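Local coordinates for tail fiber protein (Acinetobacter phage AM24, PDB 5W5P) that probably serves as the phage's trimeric tailspike, recognising and perhaps degrading the capsular polysaccharide of its Acinetobacter baumannii host, at residues S26-S29 / Q30-N34; K40-D43 / D44-F48; Y74-T77 / S78-T81; T104-D107 / P108-G112. All coordinates share one frame; numbering follows the deposited sequence.

Contact 1. Residues S26-S29 / Q30-N34; sequences SGKS and QQEVN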
ATOM      1  N   SER A  26     -62.935  24.822   4.051  1.00 61.52           N
ATOM      2  CA  SER A  26     -62.851  23.649   3.187  1.00 62.45           C
ATOM      3  C   SER A  26     -64.164  22.887   3.086  1.00 67.54           C
ATOM      4  O   SER A  26     -64.289  22.020   2.213  1.00 71.95           O
ATOM      5  CB  SER A  26     -61.777  22.694   3.700  1.00 59.60           C
ATOM      6  OG  SER A  26     -62.145  22.171   4.966  1.00 57.28           O
ATOM      7  N   GLY A  27     -65.130  23.174   3.957  1.00 65.80           N
ATOM      8  CA  GLY A  27     -66.364  22.433   4.024  1.00 68.05           C
ATOM      9  C   GLY A  27     -66.417  21.404   5.133  1.00 68.24           C
ATOM     10  O   GLY A  27     -67.508  20.925   5.463  1.00 69.56           O
ATOM     11  N   LYS A  28     -65.275  21.049   5.712  1.00 64.72           N
ATOM     12  CA  LYS A  28     -65.230  20.098   6.810  1.00 61.06           C
ATOM     13  C   LYS A  28     -65.362  20.822   8.145  1.00 58.31           C
ATOM     14  O   LYS A  28     -65.067  22.013   8.269  1.00 59.98           O
ATOM     15  CB  LYS A  28     -63.932  19.286   6.768  1.00 61.43           C
ATOM     16  CG  LYS A  28     -63.816  18.387   5.546  1.00 61.52           C
ATOM     17  CD  LYS A  28     -63.218  17.034   5.892  1.00 63.47           C
ATOM     18  CE  LYS A  28     -64.010  15.901   5.254  1.00 65.60           C
ATOM     19  NZ  LYS A  28     -64.336  16.181   3.827  1.00 66.74           N
ATOM     20  N   SER A  29     -65.817  20.082   9.151  1.00 56.90           N
ATOM     21  CA  SER A  29     -66.055  20.672  10.458  1.00 57.07           C
ATOM     22  C   SER A  29     -64.736  20.966  11.163  1.00 58.00           C
ATOM     23  O   SER A  29     -63.679  20.428  10.818  1.00 59.69           O
ATOM     24  CB  SER A  29     -66.909  19.742  11.321  1.00 59.57           C
ATOM     25  OG  SER A  29     -66.146  18.649  11.804  1.00 60.14           O
ATOM     26  N   GLN A  30     -64.810  21.840  12.172  1.00 55.95           N
ATOM     27  CA  GLN A  30     -63.630  22.123  12.981  1.00 52.97           C
ATOM     28  C   GLN A  30     -63.137  20.875  13.694  1.00 52.65           C
ATOM     29  O   GLN A  30     -61.925  20.697  13.866  1.00 56.94           O
ATOM     30  CB  GLN A  30     -63.928  23.223  13.999  1.00 54.07           C
ATOM     31  CG  GLN A  30     -62.741  23.588  14.876  1.00 51.66           C
ATOM     32  CD  GLN A  30     -61.641  24.278  14.100  1.00 51.27           C
ATOM     33  OE1 GLN A  30     -61.900  25.202  13.331  1.00 52.22           O
ATOM     34  NE2 GLN A  30     -60.401  23.830  14.293  1.00 49.25           N
ATOM     35  N   GLN A  31     -64.053  19.997  14.108  1.00 52.80           N
ATOM     36  CA  GLN A  31     -63.638  18.745  14.728  1.00 54.48           C
ATOM     37  C   GLN A  31     -62.769  17.924  13.783  1.00 54.48           C
ATOM     38  O   GLN A  31     -61.762  17.348  14.204  1.00 58.15           O
ATOM     39  CB  GLN A  31     -64.858  17.940  15.168  1.00 54.45           C
ATOM     40  CG  GLN A  31     -64.504  16.695  15.961  1.00 54.76           C
ATOM     41  CD  GLN A  31     -63.573  16.992  17.116  1.00 54.34           C
ATOM     42  OE1 GLN A  31     -63.944  17.684  18.068  1.00 55.43           O
ATOM     43  NE2 GLN A  31     -62.354  16.475  17.040  1.00 52.91           N
ATOM     44  N   GLU A  32     -63.135  17.869  12.498  1.00 55.93           N
ATOM     45  CA  GLU A  32     -62.318  17.141  11.529  1.00 59.87           C
ATOM     46  C   GLU A  32     -60.972  17.822  11.303  1.00 60.77           C
ATOM     47  O   GLU A  32     -59.960  17.140  11.102  1.00 56.28           O
ATOM     48  CB  GLU A  32     -63.070  16.998  10.205  1.00 59.91           C
ATOM     49  CG  GLU A  32     -64.181  15.967  10.232  1.00 63.69           C
ATOM     50  CD  GLU A  32     -65.228  16.216   9.162  1.00 73.87           C
ATOM     51  OE1 GLU A  32     -65.761  17.345   9.098  1.00 77.09           O
ATOM     52  OE2 GLU A  32     -65.516  15.284   8.381  1.00 78.89           O
ATOM     53  N   VAL A  33     -60.943  19.156  11.327  1.00 62.64           N
ATOM     54  CA  VAL A  33     -59.677  19.881  11.265  1.00 56.07           C
ATOM     55  C   VAL A  33     -58.825  19.557  12.485  1.00 53.36           C
ATOM     56  O   VAL A  33     -57.620  19.304  12.370  1.00 51.13           O
ATOM     57  CB  VAL A  33     -59.937  21.395  11.140  1.00 56.75           C
ATOM     58  CG1 VAL A  33     -58.760  22.192  11.683  1.00 56.03           C
ATOM     59  CG2 VAL A  33     -60.226  21.772   9.696  1.00 57.62           C
ATOM     60  N   ASN A  34     -59.433  19.563  13.675  1.00 56.14           N
ATOM     61  CA  ASN A  34     -58.686  19.234  14.886  1.00 54.73           C
ATOM     62  C   ASN A  34     -58.143  17.813  14.840  1.00 53.91           C
ATOM     63  O   ASN A  34     -57.051  17.549  15.355  1.00 54.23           O
ATOM     64  CB  ASN A  34     -59.567  19.418  16.124  1.00 52.13           C
ATOM     65  CG  ASN A  34     -59.926  20.869  16.380  1.00 54.56           C
ATOM     66  OD1 ASN A  34     -59.475  21.768  15.666  1.00 52.93           O
ATOM     67  ND2 ASN A  34     -60.751  21.106  17.400  1.00 56.78           N
TER
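S29 and E32 meet where the chain turns from a loop into helix 30-35: S29 is still extended, the residues after it are helical, and V33 N donates to S29 O over 3.1 Å as the first i-to-i+4 bond. The arrangement is a capping box with S29 at the N-cap. S29 OG accepts from E32 N at 3.2 Å, and S29 N in return donates to E32 OE1 at 2.7 Å, so each residue's side chain serves the other's backbone. Two bonds grip the same carboxylate oxygen. The backbone N-H meets OE1 nearly along its C-O axis, whereas S29 OG donates to OE1 over 3.0 Å from the anti side, 31° out of the carboxylate plane. S29 can do this because OG sits between its own N and carbonyl carbon (chi1 75°), facing the first turn.

The other oxygen of E32 faces K28, whose bent chain runs crosswise to the glutamate. K28 CE comes within 3.5 Å of E32 OE2, but the ammonium group stays 4.8 Å away, measured from K28 NZ to E32 OE2; any attraction is therefore electrostatic at a distance.

Other side chains of the helix serve the trimer. Q30 OE1 accepts from N34 ND2 of the second subunit; in turn, N34 ND2 of this chain donates to Q30 OE1 of the third subunit. Within the chain, Q30 NE2 donates to N34 OD1 at 2.6 Å, with OD1 lying only 5° out of the plane of the Q30 amide.

Contact 2. Residues K40-D43 / D44-F48; sequences KTFD and DLRNF
The carboxylate of D44 crosses the T41 side chain at a slant and brings OD2 up to two successive backbone N-H groups. K40 N reaches OD2 on its anti lone pair at 3.1 Å, while T41 N lies 3.3 Å from the same D44 OD2 and approaches from above the carboxylate plane, 47° out of it. The D44 torsion that sets CG beside its own backbone N (chi1 -65°) turns the acid back over the start of the helix. In exchange, T41 OG1 accepts a weak bond from D44 N at 3.4 Å, which completes a capping box with T41 as the N-cap of helix 42-46.

One turn on, the amide of N47 stands at 63° to the D43 carboxylate and bonds past it to the main chain. N47 ND2 donates to D43 O at 2.6 Å, and N47 N joins it on that oxygen from the opposite face of the carbonyl plane. R46 runs extended from CG to NE beside F42, its NH1 3.9 Å from F42 CB; salt bridges to D84 and D86 hold the guanidinium. F42 and L45 turn to the sheet, packing on V59 and L90. The side chain of D44 lies about 4 Å from a bound zinc ion.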
ATOM      1  N   LYS A  40     -52.224   9.305  15.770  1.00 50.62           N
ATOM      2  CA  LYS A  40     -51.139   8.661  16.499  1.00 50.17           C
ATOM      3  C   LYS A  40     -50.596   7.436  15.770  1.00 50.03           C
ATOM      4  O   LYS A  40     -49.377   7.259  15.681  1.00 43.33           O
ATOM      5  CB  LYS A  40     -51.609   8.278  17.906  1.00 48.75           C
ATOM      6  CG  LYS A  40     -50.657   7.353  18.635  1.00 46.33           C
ATOM      7  CD  LYS A  40     -51.175   6.976  20.003  1.00 48.07           C
ATOM      8  CE  LYS A  40     -50.043   6.492  20.902  1.00 54.66           C
ATOM      9  NZ  LYS A  40     -50.454   5.285  21.685  1.00 56.30           N
ATOM     10  N   THR A  41     -51.479   6.596  15.233  1.00 47.92           N
ATOM     11  CA  THR A  41     -51.102   5.322  14.632  1.00 48.17           C
ATOM     12  C   THR A  41     -51.491   5.285  13.157  1.00 49.62           C
ATOM     13  O   THR A  41     -52.175   6.172  12.643  1.00 52.79           O
ATOM     14  CB  THR A  41     -51.762   4.152  15.372  1.00 50.16           C
ATOM     15  OG1 THR A  41     -53.177   4.178  15.136  1.00 53.14           O
ATOM     16  CG2 THR A  41     -51.500   4.247  16.870  1.00 46.45           C
ATOM     17  N   PHE A  42     -51.035   4.230  12.472  1.00 49.83           N
ATOM     18  CA  PHE A  42     -51.394   4.029  11.071  1.00 48.50           C
ATOM     19  C   PHE A  42     -52.894   3.849  10.902  1.00 49.28           C
ATOM     20  O   PHE A  42     -53.463   4.284   9.895  1.00 53.11           O
ATOM     21  CB  PHE A  42     -50.662   2.807  10.505  1.00 48.71           C
ATOM     22  CG  PHE A  42     -49.286   3.099   9.959  1.00 46.93           C
ATOM     23  CD1 PHE A  42     -48.571   4.211  10.376  1.00 44.65           C
ATOM     24  CD2 PHE A  42     -48.706   2.243   9.034  1.00 44.85           C
ATOM     25  CE1 PHE A  42     -47.303   4.463   9.874  1.00 43.74           C
ATOM     26  CE2 PHE A  42     -47.440   2.490   8.526  1.00 43.88           C
ATOM     27  CZ  PHE A  42     -46.738   3.603   8.946  1.00 41.65           C
ATOM     28  N   ASP A  43     -53.551   3.202  11.868  1.00 50.52           N
ATOM     29  CA  ASP A  43     -54.996   3.023  11.785  1.00 53.74           C
ATOM     30  C   ASP A  43     -55.733   4.355  11.852  1.00 60.90           C
ATOM     31  O   ASP A  43     -56.772   4.521  11.202  1.00 65.65           O
ATOM     32  CB  ASP A  43     -55.476   2.089  12.899  1.00 55.69           C
ATOM     33  CG  ASP A  43     -56.910   1.633  12.701  1.00 64.71           C
ATOM     34  OD1 ASP A  43     -57.189   0.969  11.679  1.00 67.87           O
ATOM     35  OD2 ASP A  43     -57.764   1.935  13.567  1.00 69.87           O
ATOM     36  N   ASP A  44     -55.215   5.314  12.625  1.00 56.86           N
ATOM     37  CA  ASP A  44     -55.837   6.631  12.676  1.00 50.05           C
ATOM     38  C   ASP A  44     -55.766   7.338  11.330  1.00 50.88           C
ATOM     39  O   ASP A  44     -56.697   8.061  10.965  1.00 55.79           O
ATOM     40  CB  ASP A  44     -55.174   7.487  13.752  1.00 45.94           C
ATOM     41  CG  ASP A  44     -55.389   6.937  15.143  1.00 51.87           C
ATOM     42  OD1 ASP A  44     -56.381   6.205  15.349  1.00 54.92           O
ATOM     43  OD2 ASP A  44     -54.564   7.239  16.032  1.00 52.83           O
ATOM     44  N   LEU A  45     -54.678   7.150  10.580  1.00 51.29           N
ATOM     45  CA  LEU A  45     -54.588   7.772   9.264  1.00 49.54           C
ATOM     46  C   LEU A  45     -55.558   7.127   8.284  1.00 53.07           C
ATOM     47  O   LEU A  45     -56.278   7.829   7.565  1.00 57.66           O
ATOM     48  CB  LEU A  45     -53.158   7.693   8.736  1.00 46.36           C
ATOM     49  CG  LEU A  45     -52.934   8.295   7.347  1.00 49.54           C
ATOM     50  CD1 LEU A  45     -53.037   9.814   7.379  1.00 50.09           C
ATOM     51  CD2 LEU A  45     -51.589   7.863   6.792  1.00 50.11           C
ATOM     52  N   ARG A  46     -55.603   5.791   8.250  1.00 52.54           N
ATOM     53  CA  ARG A  46     -56.511   5.101   7.335  1.00 55.33           C
ATOM     54  C   ARG A  46     -57.968   5.445   7.613  1.00 58.55           C
ATOM     55  O   ARG A  46     -58.804   5.370   6.707  1.00 62.04           O
ATOM     56  CB  ARG A  46     -56.303   3.587   7.423  1.00 52.36           C
ATOM     57  CG  ARG A  46     -54.988   3.103   6.823  1.00 47.61           C
ATOM     58  CD  ARG A  46     -54.965   1.589   6.684  1.00 46.53           C
ATOM     59  NE  ARG A  46     -53.693   1.118   6.157  1.00 47.33           N
ATOM     60  CZ  ARG A  46     -52.715   0.618   6.906  1.00 51.60           C
ATOM     61  NH1 ARG A  46     -52.867   0.518   8.220  1.00 55.92           N
ATOM     62  NH2 ARG A  46     -51.585   0.216   6.345  1.00 51.17           N
ATOM     63  N   ASN A  47     -58.293   5.817   8.850  1.00 58.28           N
ATOM     64  CA  ASN A  47     -59.646   6.231   9.195  1.00 58.42           C
ATOM     65  C   ASN A  47     -59.863   7.730   9.045  1.00 57.10           C
ATOM     66  O   ASN A  47     -60.994   8.198   9.213  1.00 58.80           O
ATOM     67  CB  ASN A  47     -59.977   5.808  10.631  1.00 56.21           C
ATOM     68  CG  ASN A  47     -60.234   4.323  10.753  1.00 55.85           C
ATOM     69  OD1 ASN A  47     -61.379   3.886  10.843  1.00 59.06           O
ATOM     70  ND2 ASN A  47     -59.168   3.536  10.738  1.00 55.77           N
ATOM     71  N   PHE A  48     -58.815   8.485   8.733  1.00 57.14           N
ATOM     72  CA  PHE A  48     -58.897   9.930   8.597  1.00 56.19           C
ATOM     73  C   PHE A  48     -59.165  10.310   7.147  1.00 61.29           C
ATOM     74  O   PHE A  48     -58.631   9.694   6.219  1.00 64.25           O
ATOM     75  CB  PHE A  48     -57.597  10.571   9.084  1.00 53.56           C
ATOM     76  CG  PHE A  48     -57.549  12.062   8.918  1.00 54.63           C
ATOM     77  CD1 PHE A  48     -58.359  12.886   9.684  1.00 54.01           C
ATOM     78  CD2 PHE A  48     -56.679  12.642   8.009  1.00 54.42           C
ATOM     79  CE1 PHE A  48     -58.308  14.261   9.539  1.00 55.25           C
ATOM     80  CE2 PHE A  48     -56.622  14.017   7.860  1.00 53.75           C
ATOM     81  CZ  PHE A  48     -57.436  14.828   8.626  1.00 53.86           C
TER

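Contact 3. Residues Y74-T77 / S78-T81; sequences YADT and SDTT
D76 and S78 make the tight side of this turn, with the serine hydroxyl donating to D76 OD1 over 2.7 Å. The hydroxyl arrives on the syn side of that oxygen, 33° out of the carboxylate plane, and a weak bond from S78 N to D76 OD1 at 3.5 Å adds to it. With CG anti to the backbone N (chi1 -167°), the D76 carboxylate is carried along the turn to meet S78. The main chain closes through D79 N, which donates to D76 O at 3.2 Å from well above the carbonyl plane.

The carboxylates of D76 and D79 are turned 84° apart, and D76 OD2 lies 4.3 Å from D79 OD2. Such like charges would repel, but K99 NZ on strand 97-100 forms salt bridges to both oxygens and probably offsets this.

The outer side is much looser. T77 sits exposed at the bend, and across the turn T80 approaches no closer than 4.5 Å, between T77 O and T80 CG2.

Beyond the bend the chain is held again: D79 OD1 accepts from T81 N at 3.0 Å, nearly along its C-O axis, while S82 holds the other oxygen. In the loop that follows strand 71-75, the geometry is that of a type I beta turn from D76 to D79, followed by an Asx turn at D79.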
ATOM      1  N   TYR A  74     -48.791  12.819   2.768  1.00 48.40           N
ATOM      2  CA  TYR A  74     -49.605  13.754   2.007  1.00 49.17           C
ATOM      3  C   TYR A  74     -50.647  12.996   1.197  1.00 49.63           C
ATOM      4  O   TYR A  74     -50.381  11.904   0.687  1.00 51.83           O
ATOM      5  CB  TYR A  74     -48.749  14.640   1.089  1.00 49.53           C
ATOM      6  CG  TYR A  74     -48.265  13.981  -0.181  1.00 54.87           C
ATOM      7  CD1 TYR A  74     -47.128  13.174  -0.176  1.00 62.61           C
ATOM      8  CD2 TYR A  74     -48.924  14.182  -1.388  1.00 52.65           C
ATOM      9  CE1 TYR A  74     -46.665  12.573  -1.335  1.00 63.68           C
ATOM     10  CE2 TYR A  74     -48.476  13.587  -2.551  1.00 57.58           C
ATOM     11  CZ  TYR A  74     -47.342  12.782  -2.521  1.00 63.86           C
ATOM     12  OH  TYR A  74     -46.888  12.187  -3.679  1.00 65.07           O
ATOM     13  N   ALA A  75     -51.839  13.578   1.099  1.00 51.66           N
ATOM     14  CA  ALA A  75     -52.949  12.963   0.375  1.00 53.06           C
ATOM     15  C   ALA A  75     -52.758  13.228  -1.113  1.00 53.38           C
ATOM     16  O   ALA A  75     -52.992  14.337  -1.595  1.00 53.00           O
ATOM     17  CB  ALA A  75     -54.285  13.502   0.872  1.00 51.00           C
ATOM     18  N   ASP A  76     -52.321  12.204  -1.843  1.00 54.33           N
ATOM     19  CA  ASP A  76     -52.120  12.299  -3.287  1.00 57.30           C
ATOM     20  C   ASP A  76     -53.476  12.149  -3.967  1.00 57.27           C
ATOM     21  O   ASP A  76     -53.941  11.040  -4.244  1.00 50.72           O
ATOM     22  CB  ASP A  76     -51.130  11.241  -3.759  1.00 57.19           C
ATOM     23  CG  ASP A  76     -50.648  11.484  -5.172  1.00 59.13           C
ATOM     24  OD1 ASP A  76     -51.083  12.477  -5.791  1.00 60.20           O
ATOM     25  OD2 ASP A  76     -49.835  10.678  -5.667  1.00 61.28           O
ATOM     26  N   THR A  77     -54.117  13.291  -4.240  1.00 61.89           N
ATOM     27  CA  THR A  77     -55.457  13.284  -4.822  1.00 67.25           C
ATOM     28  C   THR A  77     -55.475  12.728  -6.241  1.00 69.21           C
ATOM     29  O   THR A  77     -56.522  12.251  -6.691  1.00 69.85           O
ATOM     30  CB  THR A  77     -56.051  14.698  -4.816  1.00 65.92           C
ATOM     31  OG1 THR A  77     -55.681  15.376  -3.608  1.00 62.64           O
ATOM     32  CG2 THR A  77     -57.566  14.639  -4.906  1.00 65.78           C
ATOM     33  N   SER A  78     -54.343  12.769  -6.946  1.00 69.83           N
ATOM     34  CA  SER A  78     -54.274  12.247  -8.306  1.00 71.82           C
ATOM     35  C   SER A  78     -54.196  10.725  -8.356  1.00 70.89           C
ATOM     36  O   SER A  78     -54.446  10.143  -9.418  1.00 72.71           O
ATOM     37  CB  SER A  78     -53.067  12.844  -9.035  1.00 75.21           C
ATOM     38  OG  SER A  78     -51.849  12.490  -8.398  1.00 74.77           O
ATOM     39  N   ASP A  79     -53.857  10.071  -7.246  1.00 67.25           N
ATOM     40  CA  ASP A  79     -53.692   8.623  -7.200  1.00 61.37           C
ATOM     41  C   ASP A  79     -54.943   7.981  -6.612  1.00 60.25           C
ATOM     42  O   ASP A  79     -55.287   8.224  -5.450  1.00 59.10           O
ATOM     43  CB  ASP A  79     -52.459   8.234  -6.381  1.00 54.42           C
ATOM     44  CG  ASP A  79     -52.006   6.805  -6.647  1.00 57.03           C
ATOM     45  OD1 ASP A  79     -52.860   5.942  -6.962  1.00 57.67           O
ATOM     46  OD2 ASP A  79     -50.790   6.538  -6.526  1.00 56.50           O
ATOM     47  N   THR A  80     -55.605   7.148  -7.414  1.00 61.02           N
ATOM     48  CA  THR A  80     -56.779   6.402  -6.983  1.00 61.26           C
ATOM     49  C   THR A  80     -56.615   4.901  -7.186  1.00 63.48           C
ATOM     50  O   THR A  80     -57.601   4.162  -7.080  1.00 66.49           O
ATOM     51  CB  THR A  80     -58.024   6.887  -7.734  1.00 61.80           C
ATOM     52  OG1 THR A  80     -57.722   6.996  -9.131  1.00 63.49           O
ATOM     53  CG2 THR A  80     -58.468   8.246  -7.210  1.00 59.15           C
ATOM     54  N   THR A  81     -55.404   4.432  -7.482  1.00 61.55           N
ATOM     55  CA  THR A  81     -55.183   3.034  -7.828  1.00 59.98           C
ATOM     56  C   THR A  81     -54.052   2.366  -7.063  1.00 57.73           C
ATOM     57  O   THR A  81     -54.049   1.131  -6.981  1.00 62.63           O
ATOM     58  CB  THR A  81     -54.903   2.894  -9.333  1.00 55.39           C
ATOM     59  OG1 THR A  81     -53.956   3.890  -9.739  1.00 54.65           O
ATOM     60  CG2 THR A  81     -56.186   3.073 -10.132  1.00 57.58           C
TER

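Contact 4. Residues T104-D107 / P108-G112; sequences THAD and PCWFG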
ATOM      1  N   THR A 104     -34.708  10.574   1.475  1.00 58.67           N
ATOM      2  CA  THR A 104     -33.465   9.946   1.885  1.00 65.12           C
ATOM      3  C   THR A 104     -33.548   8.439   1.713  1.00 73.50           C
ATOM      4  O   THR A 104     -34.197   7.936   0.789  1.00 75.56           O
ATOM      5  CB  THR A 104     -33.153  10.268   3.346  1.00 65.86           C
ATOM      6  OG1 THR A 104     -34.070   9.555   4.185  1.00 59.91           O
ATOM      7  CG2 THR A 104     -33.282  11.759   3.609  1.00 70.72           C
ATOM      8  N   HIS A 105     -32.910   7.722   2.623  1.00 75.51           N
ATOM      9  CA  HIS A 105     -32.872   6.271   2.630  1.00 71.39           C
ATOM     10  C   HIS A 105     -34.096   5.701   3.341  1.00 62.21           C
ATOM     11  O   HIS A 105     -34.593   6.268   4.318  1.00 61.18           O
ATOM     12  CB  HIS A 105     -31.594   5.818   3.331  1.00 78.35           C
ATOM     13  CG  HIS A 105     -31.297   6.597   4.579  1.00 80.95           C
ATOM     14  ND1 HIS A 105     -32.279   6.967   5.473  1.00 80.14           N
ATOM     15  CD2 HIS A 105     -30.133   7.073   5.084  1.00 81.70           C
ATOM     16  CE1 HIS A 105     -31.735   7.640   6.471  1.00 80.68           C
ATOM     17  NE2 HIS A 105     -30.434   7.716   6.262  1.00 81.37           N
ATOM     18  N   ALA A 106     -34.562   4.555   2.856  1.00 56.93           N
ATOM     19  CA  ALA A 106     -35.704   3.877   3.454  1.00 50.43           C
ATOM     20  C   ALA A 106     -35.346   3.236   4.795  1.00 49.07           C
ATOM     21  O   ALA A 106     -34.256   2.683   4.975  1.00 41.61           O
ATOM     22  CB  ALA A 106     -36.255   2.823   2.493  1.00 45.85           C
ATOM     23  N   ASP A 107     -36.294   3.324   5.738  1.00 47.12           N
ATOM     24  CA  ASP A 107     -36.175   2.767   7.086  1.00 40.55           C
ATOM     25  C   ASP A 107     -37.041   1.514   7.155  1.00 42.04           C
ATOM     26  O   ASP A 107     -38.249   1.601   6.860  1.00 39.99           O
ATOM     27  CB  ASP A 107     -36.631   3.811   8.113  1.00 40.41           C
ATOM     28  CG  ASP A 107     -36.583   3.329   9.558  1.00 40.66           C
ATOM     29  OD1 ASP A 107     -36.258   2.161   9.839  1.00 45.06           O
ATOM     30  OD2 ASP A 107     -36.838   4.140  10.454  1.00 44.70           O
ATOM     31  N   PRO A 108     -36.492   0.322   7.438  1.00 42.08           N
ATOM     32  CA  PRO A 108     -37.378  -0.852   7.559  1.00 40.66           C
ATOM     33  C   PRO A 108     -38.446  -0.684   8.616  1.00 43.19           C
ATOM     34  O   PRO A 108     -39.461  -1.391   8.567  1.00 44.04           O
ATOM     35  CB  PRO A 108     -36.428  -2.005   7.910  1.00 41.20           C
ATOM     36  CG  PRO A 108     -35.124  -1.566   7.406  1.00 42.41           C
ATOM     37  CD  PRO A 108     -35.078  -0.062   7.564  1.00 41.25           C
ATOM     38  N   CYS A 109     -38.258   0.237   9.566  1.00 40.56           N
ATOM     39  CA  CYS A 109     -39.259   0.445  10.601  1.00 45.52           C
ATOM     40  C   CYS A 109     -40.547   1.027  10.044  1.00 47.02           C
ATOM     41  O   CYS A 109     -41.601   0.855  10.662  1.00 50.76           O
ATOM     42  CB  CYS A 109     -38.720   1.361  11.700  1.00 45.32           C
ATOM     43  SG  CYS A 109     -37.658   0.525  12.908  1.00 48.49           S
ATOM     44  N   TRP A 110     -40.481   1.711   8.900  1.00 44.74           N
ATOM     45  CA  TRP A 110     -41.694   2.183   8.245  1.00 45.58           C
ATOM     46  C   TRP A 110     -42.668   1.039   7.990  1.00 47.69           C
ATOM     47  O   TRP A 110     -43.890   1.216   8.092  1.00 48.63           O
ATOM     48  CB  TRP A 110     -41.336   2.875   6.932  1.00 43.74           C
ATOM     49  CG  TRP A 110     -40.490   4.085   7.104  1.00 41.13           C
ATOM     50  CD1 TRP A 110     -40.256   4.766   8.264  1.00 40.49           C
ATOM     51  CD2 TRP A 110     -39.772   4.777   6.077  1.00 43.46           C
ATOM     52  NE1 TRP A 110     -39.430   5.840   8.022  1.00 45.53           N
ATOM     53  CE2 TRP A 110     -39.118   5.866   6.688  1.00 45.50           C
ATOM     54  CE3 TRP A 110     -39.617   4.579   4.702  1.00 42.21           C
ATOM     55  CZ2 TRP A 110     -38.320   6.750   5.971  1.00 46.66           C
ATOM     56  CZ3 TRP A 110     -38.825   5.459   3.990  1.00 41.09           C
ATOM     57  CH2 TRP A 110     -38.186   6.532   4.625  1.00 43.40           C
ATOM     58  N   PHE A 111     -42.144  -0.145   7.666  1.00 45.76           N
ATOM     59  CA  PHE A 111     -42.951  -1.303   7.314  1.00 40.72           C
ATOM     60  C   PHE A 111     -43.164  -2.262   8.475  1.00 41.31           C
ATOM     61  O   PHE A 111     -43.796  -3.307   8.288  1.00 49.27           O
ATOM     62  CB  PHE A 111     -42.313  -2.056   6.144  1.00 41.69           C
ATOM     63  CG  PHE A 111     -42.113  -1.215   4.921  1.00 41.69           C
ATOM     64  CD1 PHE A 111     -40.924  -0.534   4.716  1.00 40.31           C
ATOM     65  CD2 PHE A 111     -43.118  -1.104   3.975  1.00 40.87           C
ATOM     66  CE1 PHE A 111     -40.739   0.242   3.589  1.00 40.31           C
ATOM     67  CE2 PHE A 111     -42.943  -0.329   2.847  1.00 42.34           C
ATOM     68  CZ  PHE A 111     -41.750   0.344   2.654  1.00 43.88           C
ATOM     69  N   GLY A 112     -42.649  -1.947   9.655  1.00 41.31           N
ATOM     70  CA  GLY A 112     -42.889  -2.755  10.830  1.00 43.43           C
ATOM     71  C   GLY A 112     -41.762  -3.670  11.258  1.00 47.42           C
ATOM     72  O   GLY A 112     -42.024  -4.634  11.984  1.00 51.65           O
TER
HETATM   73  O   HOH W   1     -36.908   6.724   9.878  1.00 49.80           O
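The indole of W110 carries D107 and A106 on one face. D107 CB stands 3.5 Å from the centroid of the five-membered ring and 15° off its normal, a CH-pi contact, while the carbonyl carbon of A106 lies over the same face near the rim, with A106 CA 3.5 Å from W110 CZ3. The indole also makes a cation-pi contact with R100 and an edge-to-face contact with W102. The D107 carboxylate is inclined at 51° to the indole. A water bridges the two groups, donating to D107 OD2 at 2.6 Å and accepting a weak bond from W110 NE1 at 3.3 Å.

The indole reaches back over the preceding residues because the chain curls into a short 3-10 segment, 108-110, beginning at P108. W110 N donates to D107 O at 3.0 Å, closing the first turn from well above the carbonyl plane. D107 also bonds to that turn through its side chain: CG is anti to the backbone N, which places OD1 2.8 Å from C109 N in a fairly straight bond. This N-H likewise arrives from above, 62° out of the carboxylate plane. The same acid is buried and pairs through OD2 with R143, so its charge has a partner of opposite sign.

The 104-112 loop leads from strand 97-100 toward helix 122-132 and the first strand of the parallel beta-helix. P108 packs on V125, V136 and F138, joining the loop to both. H105 stacks on W137, and its side chain lies about 3 Å from a bound zinc ion.

Overall arrangement
All four contacts are local and lie on the same side of the chain's centre, toward its N-terminal end. Contacts 1 and 2 share one chemistry, a capping box at the start of a short helix, and touch where E32 meets F48; yet contact 1 has glutamines and asparagines joining the three subunits, whereas contact 2 rests mainly against the antiparallel sheet of its own chain. Contact 3, a surface turn leaving that sheet, relies on carboxylates and touches no other subunit. Contact 4 is the most buried and is built on an aromatic face and an acid paired with an arginine; it packs against both other subunits, meets contact 2 through F42 and W110, and leads toward the beta-helix.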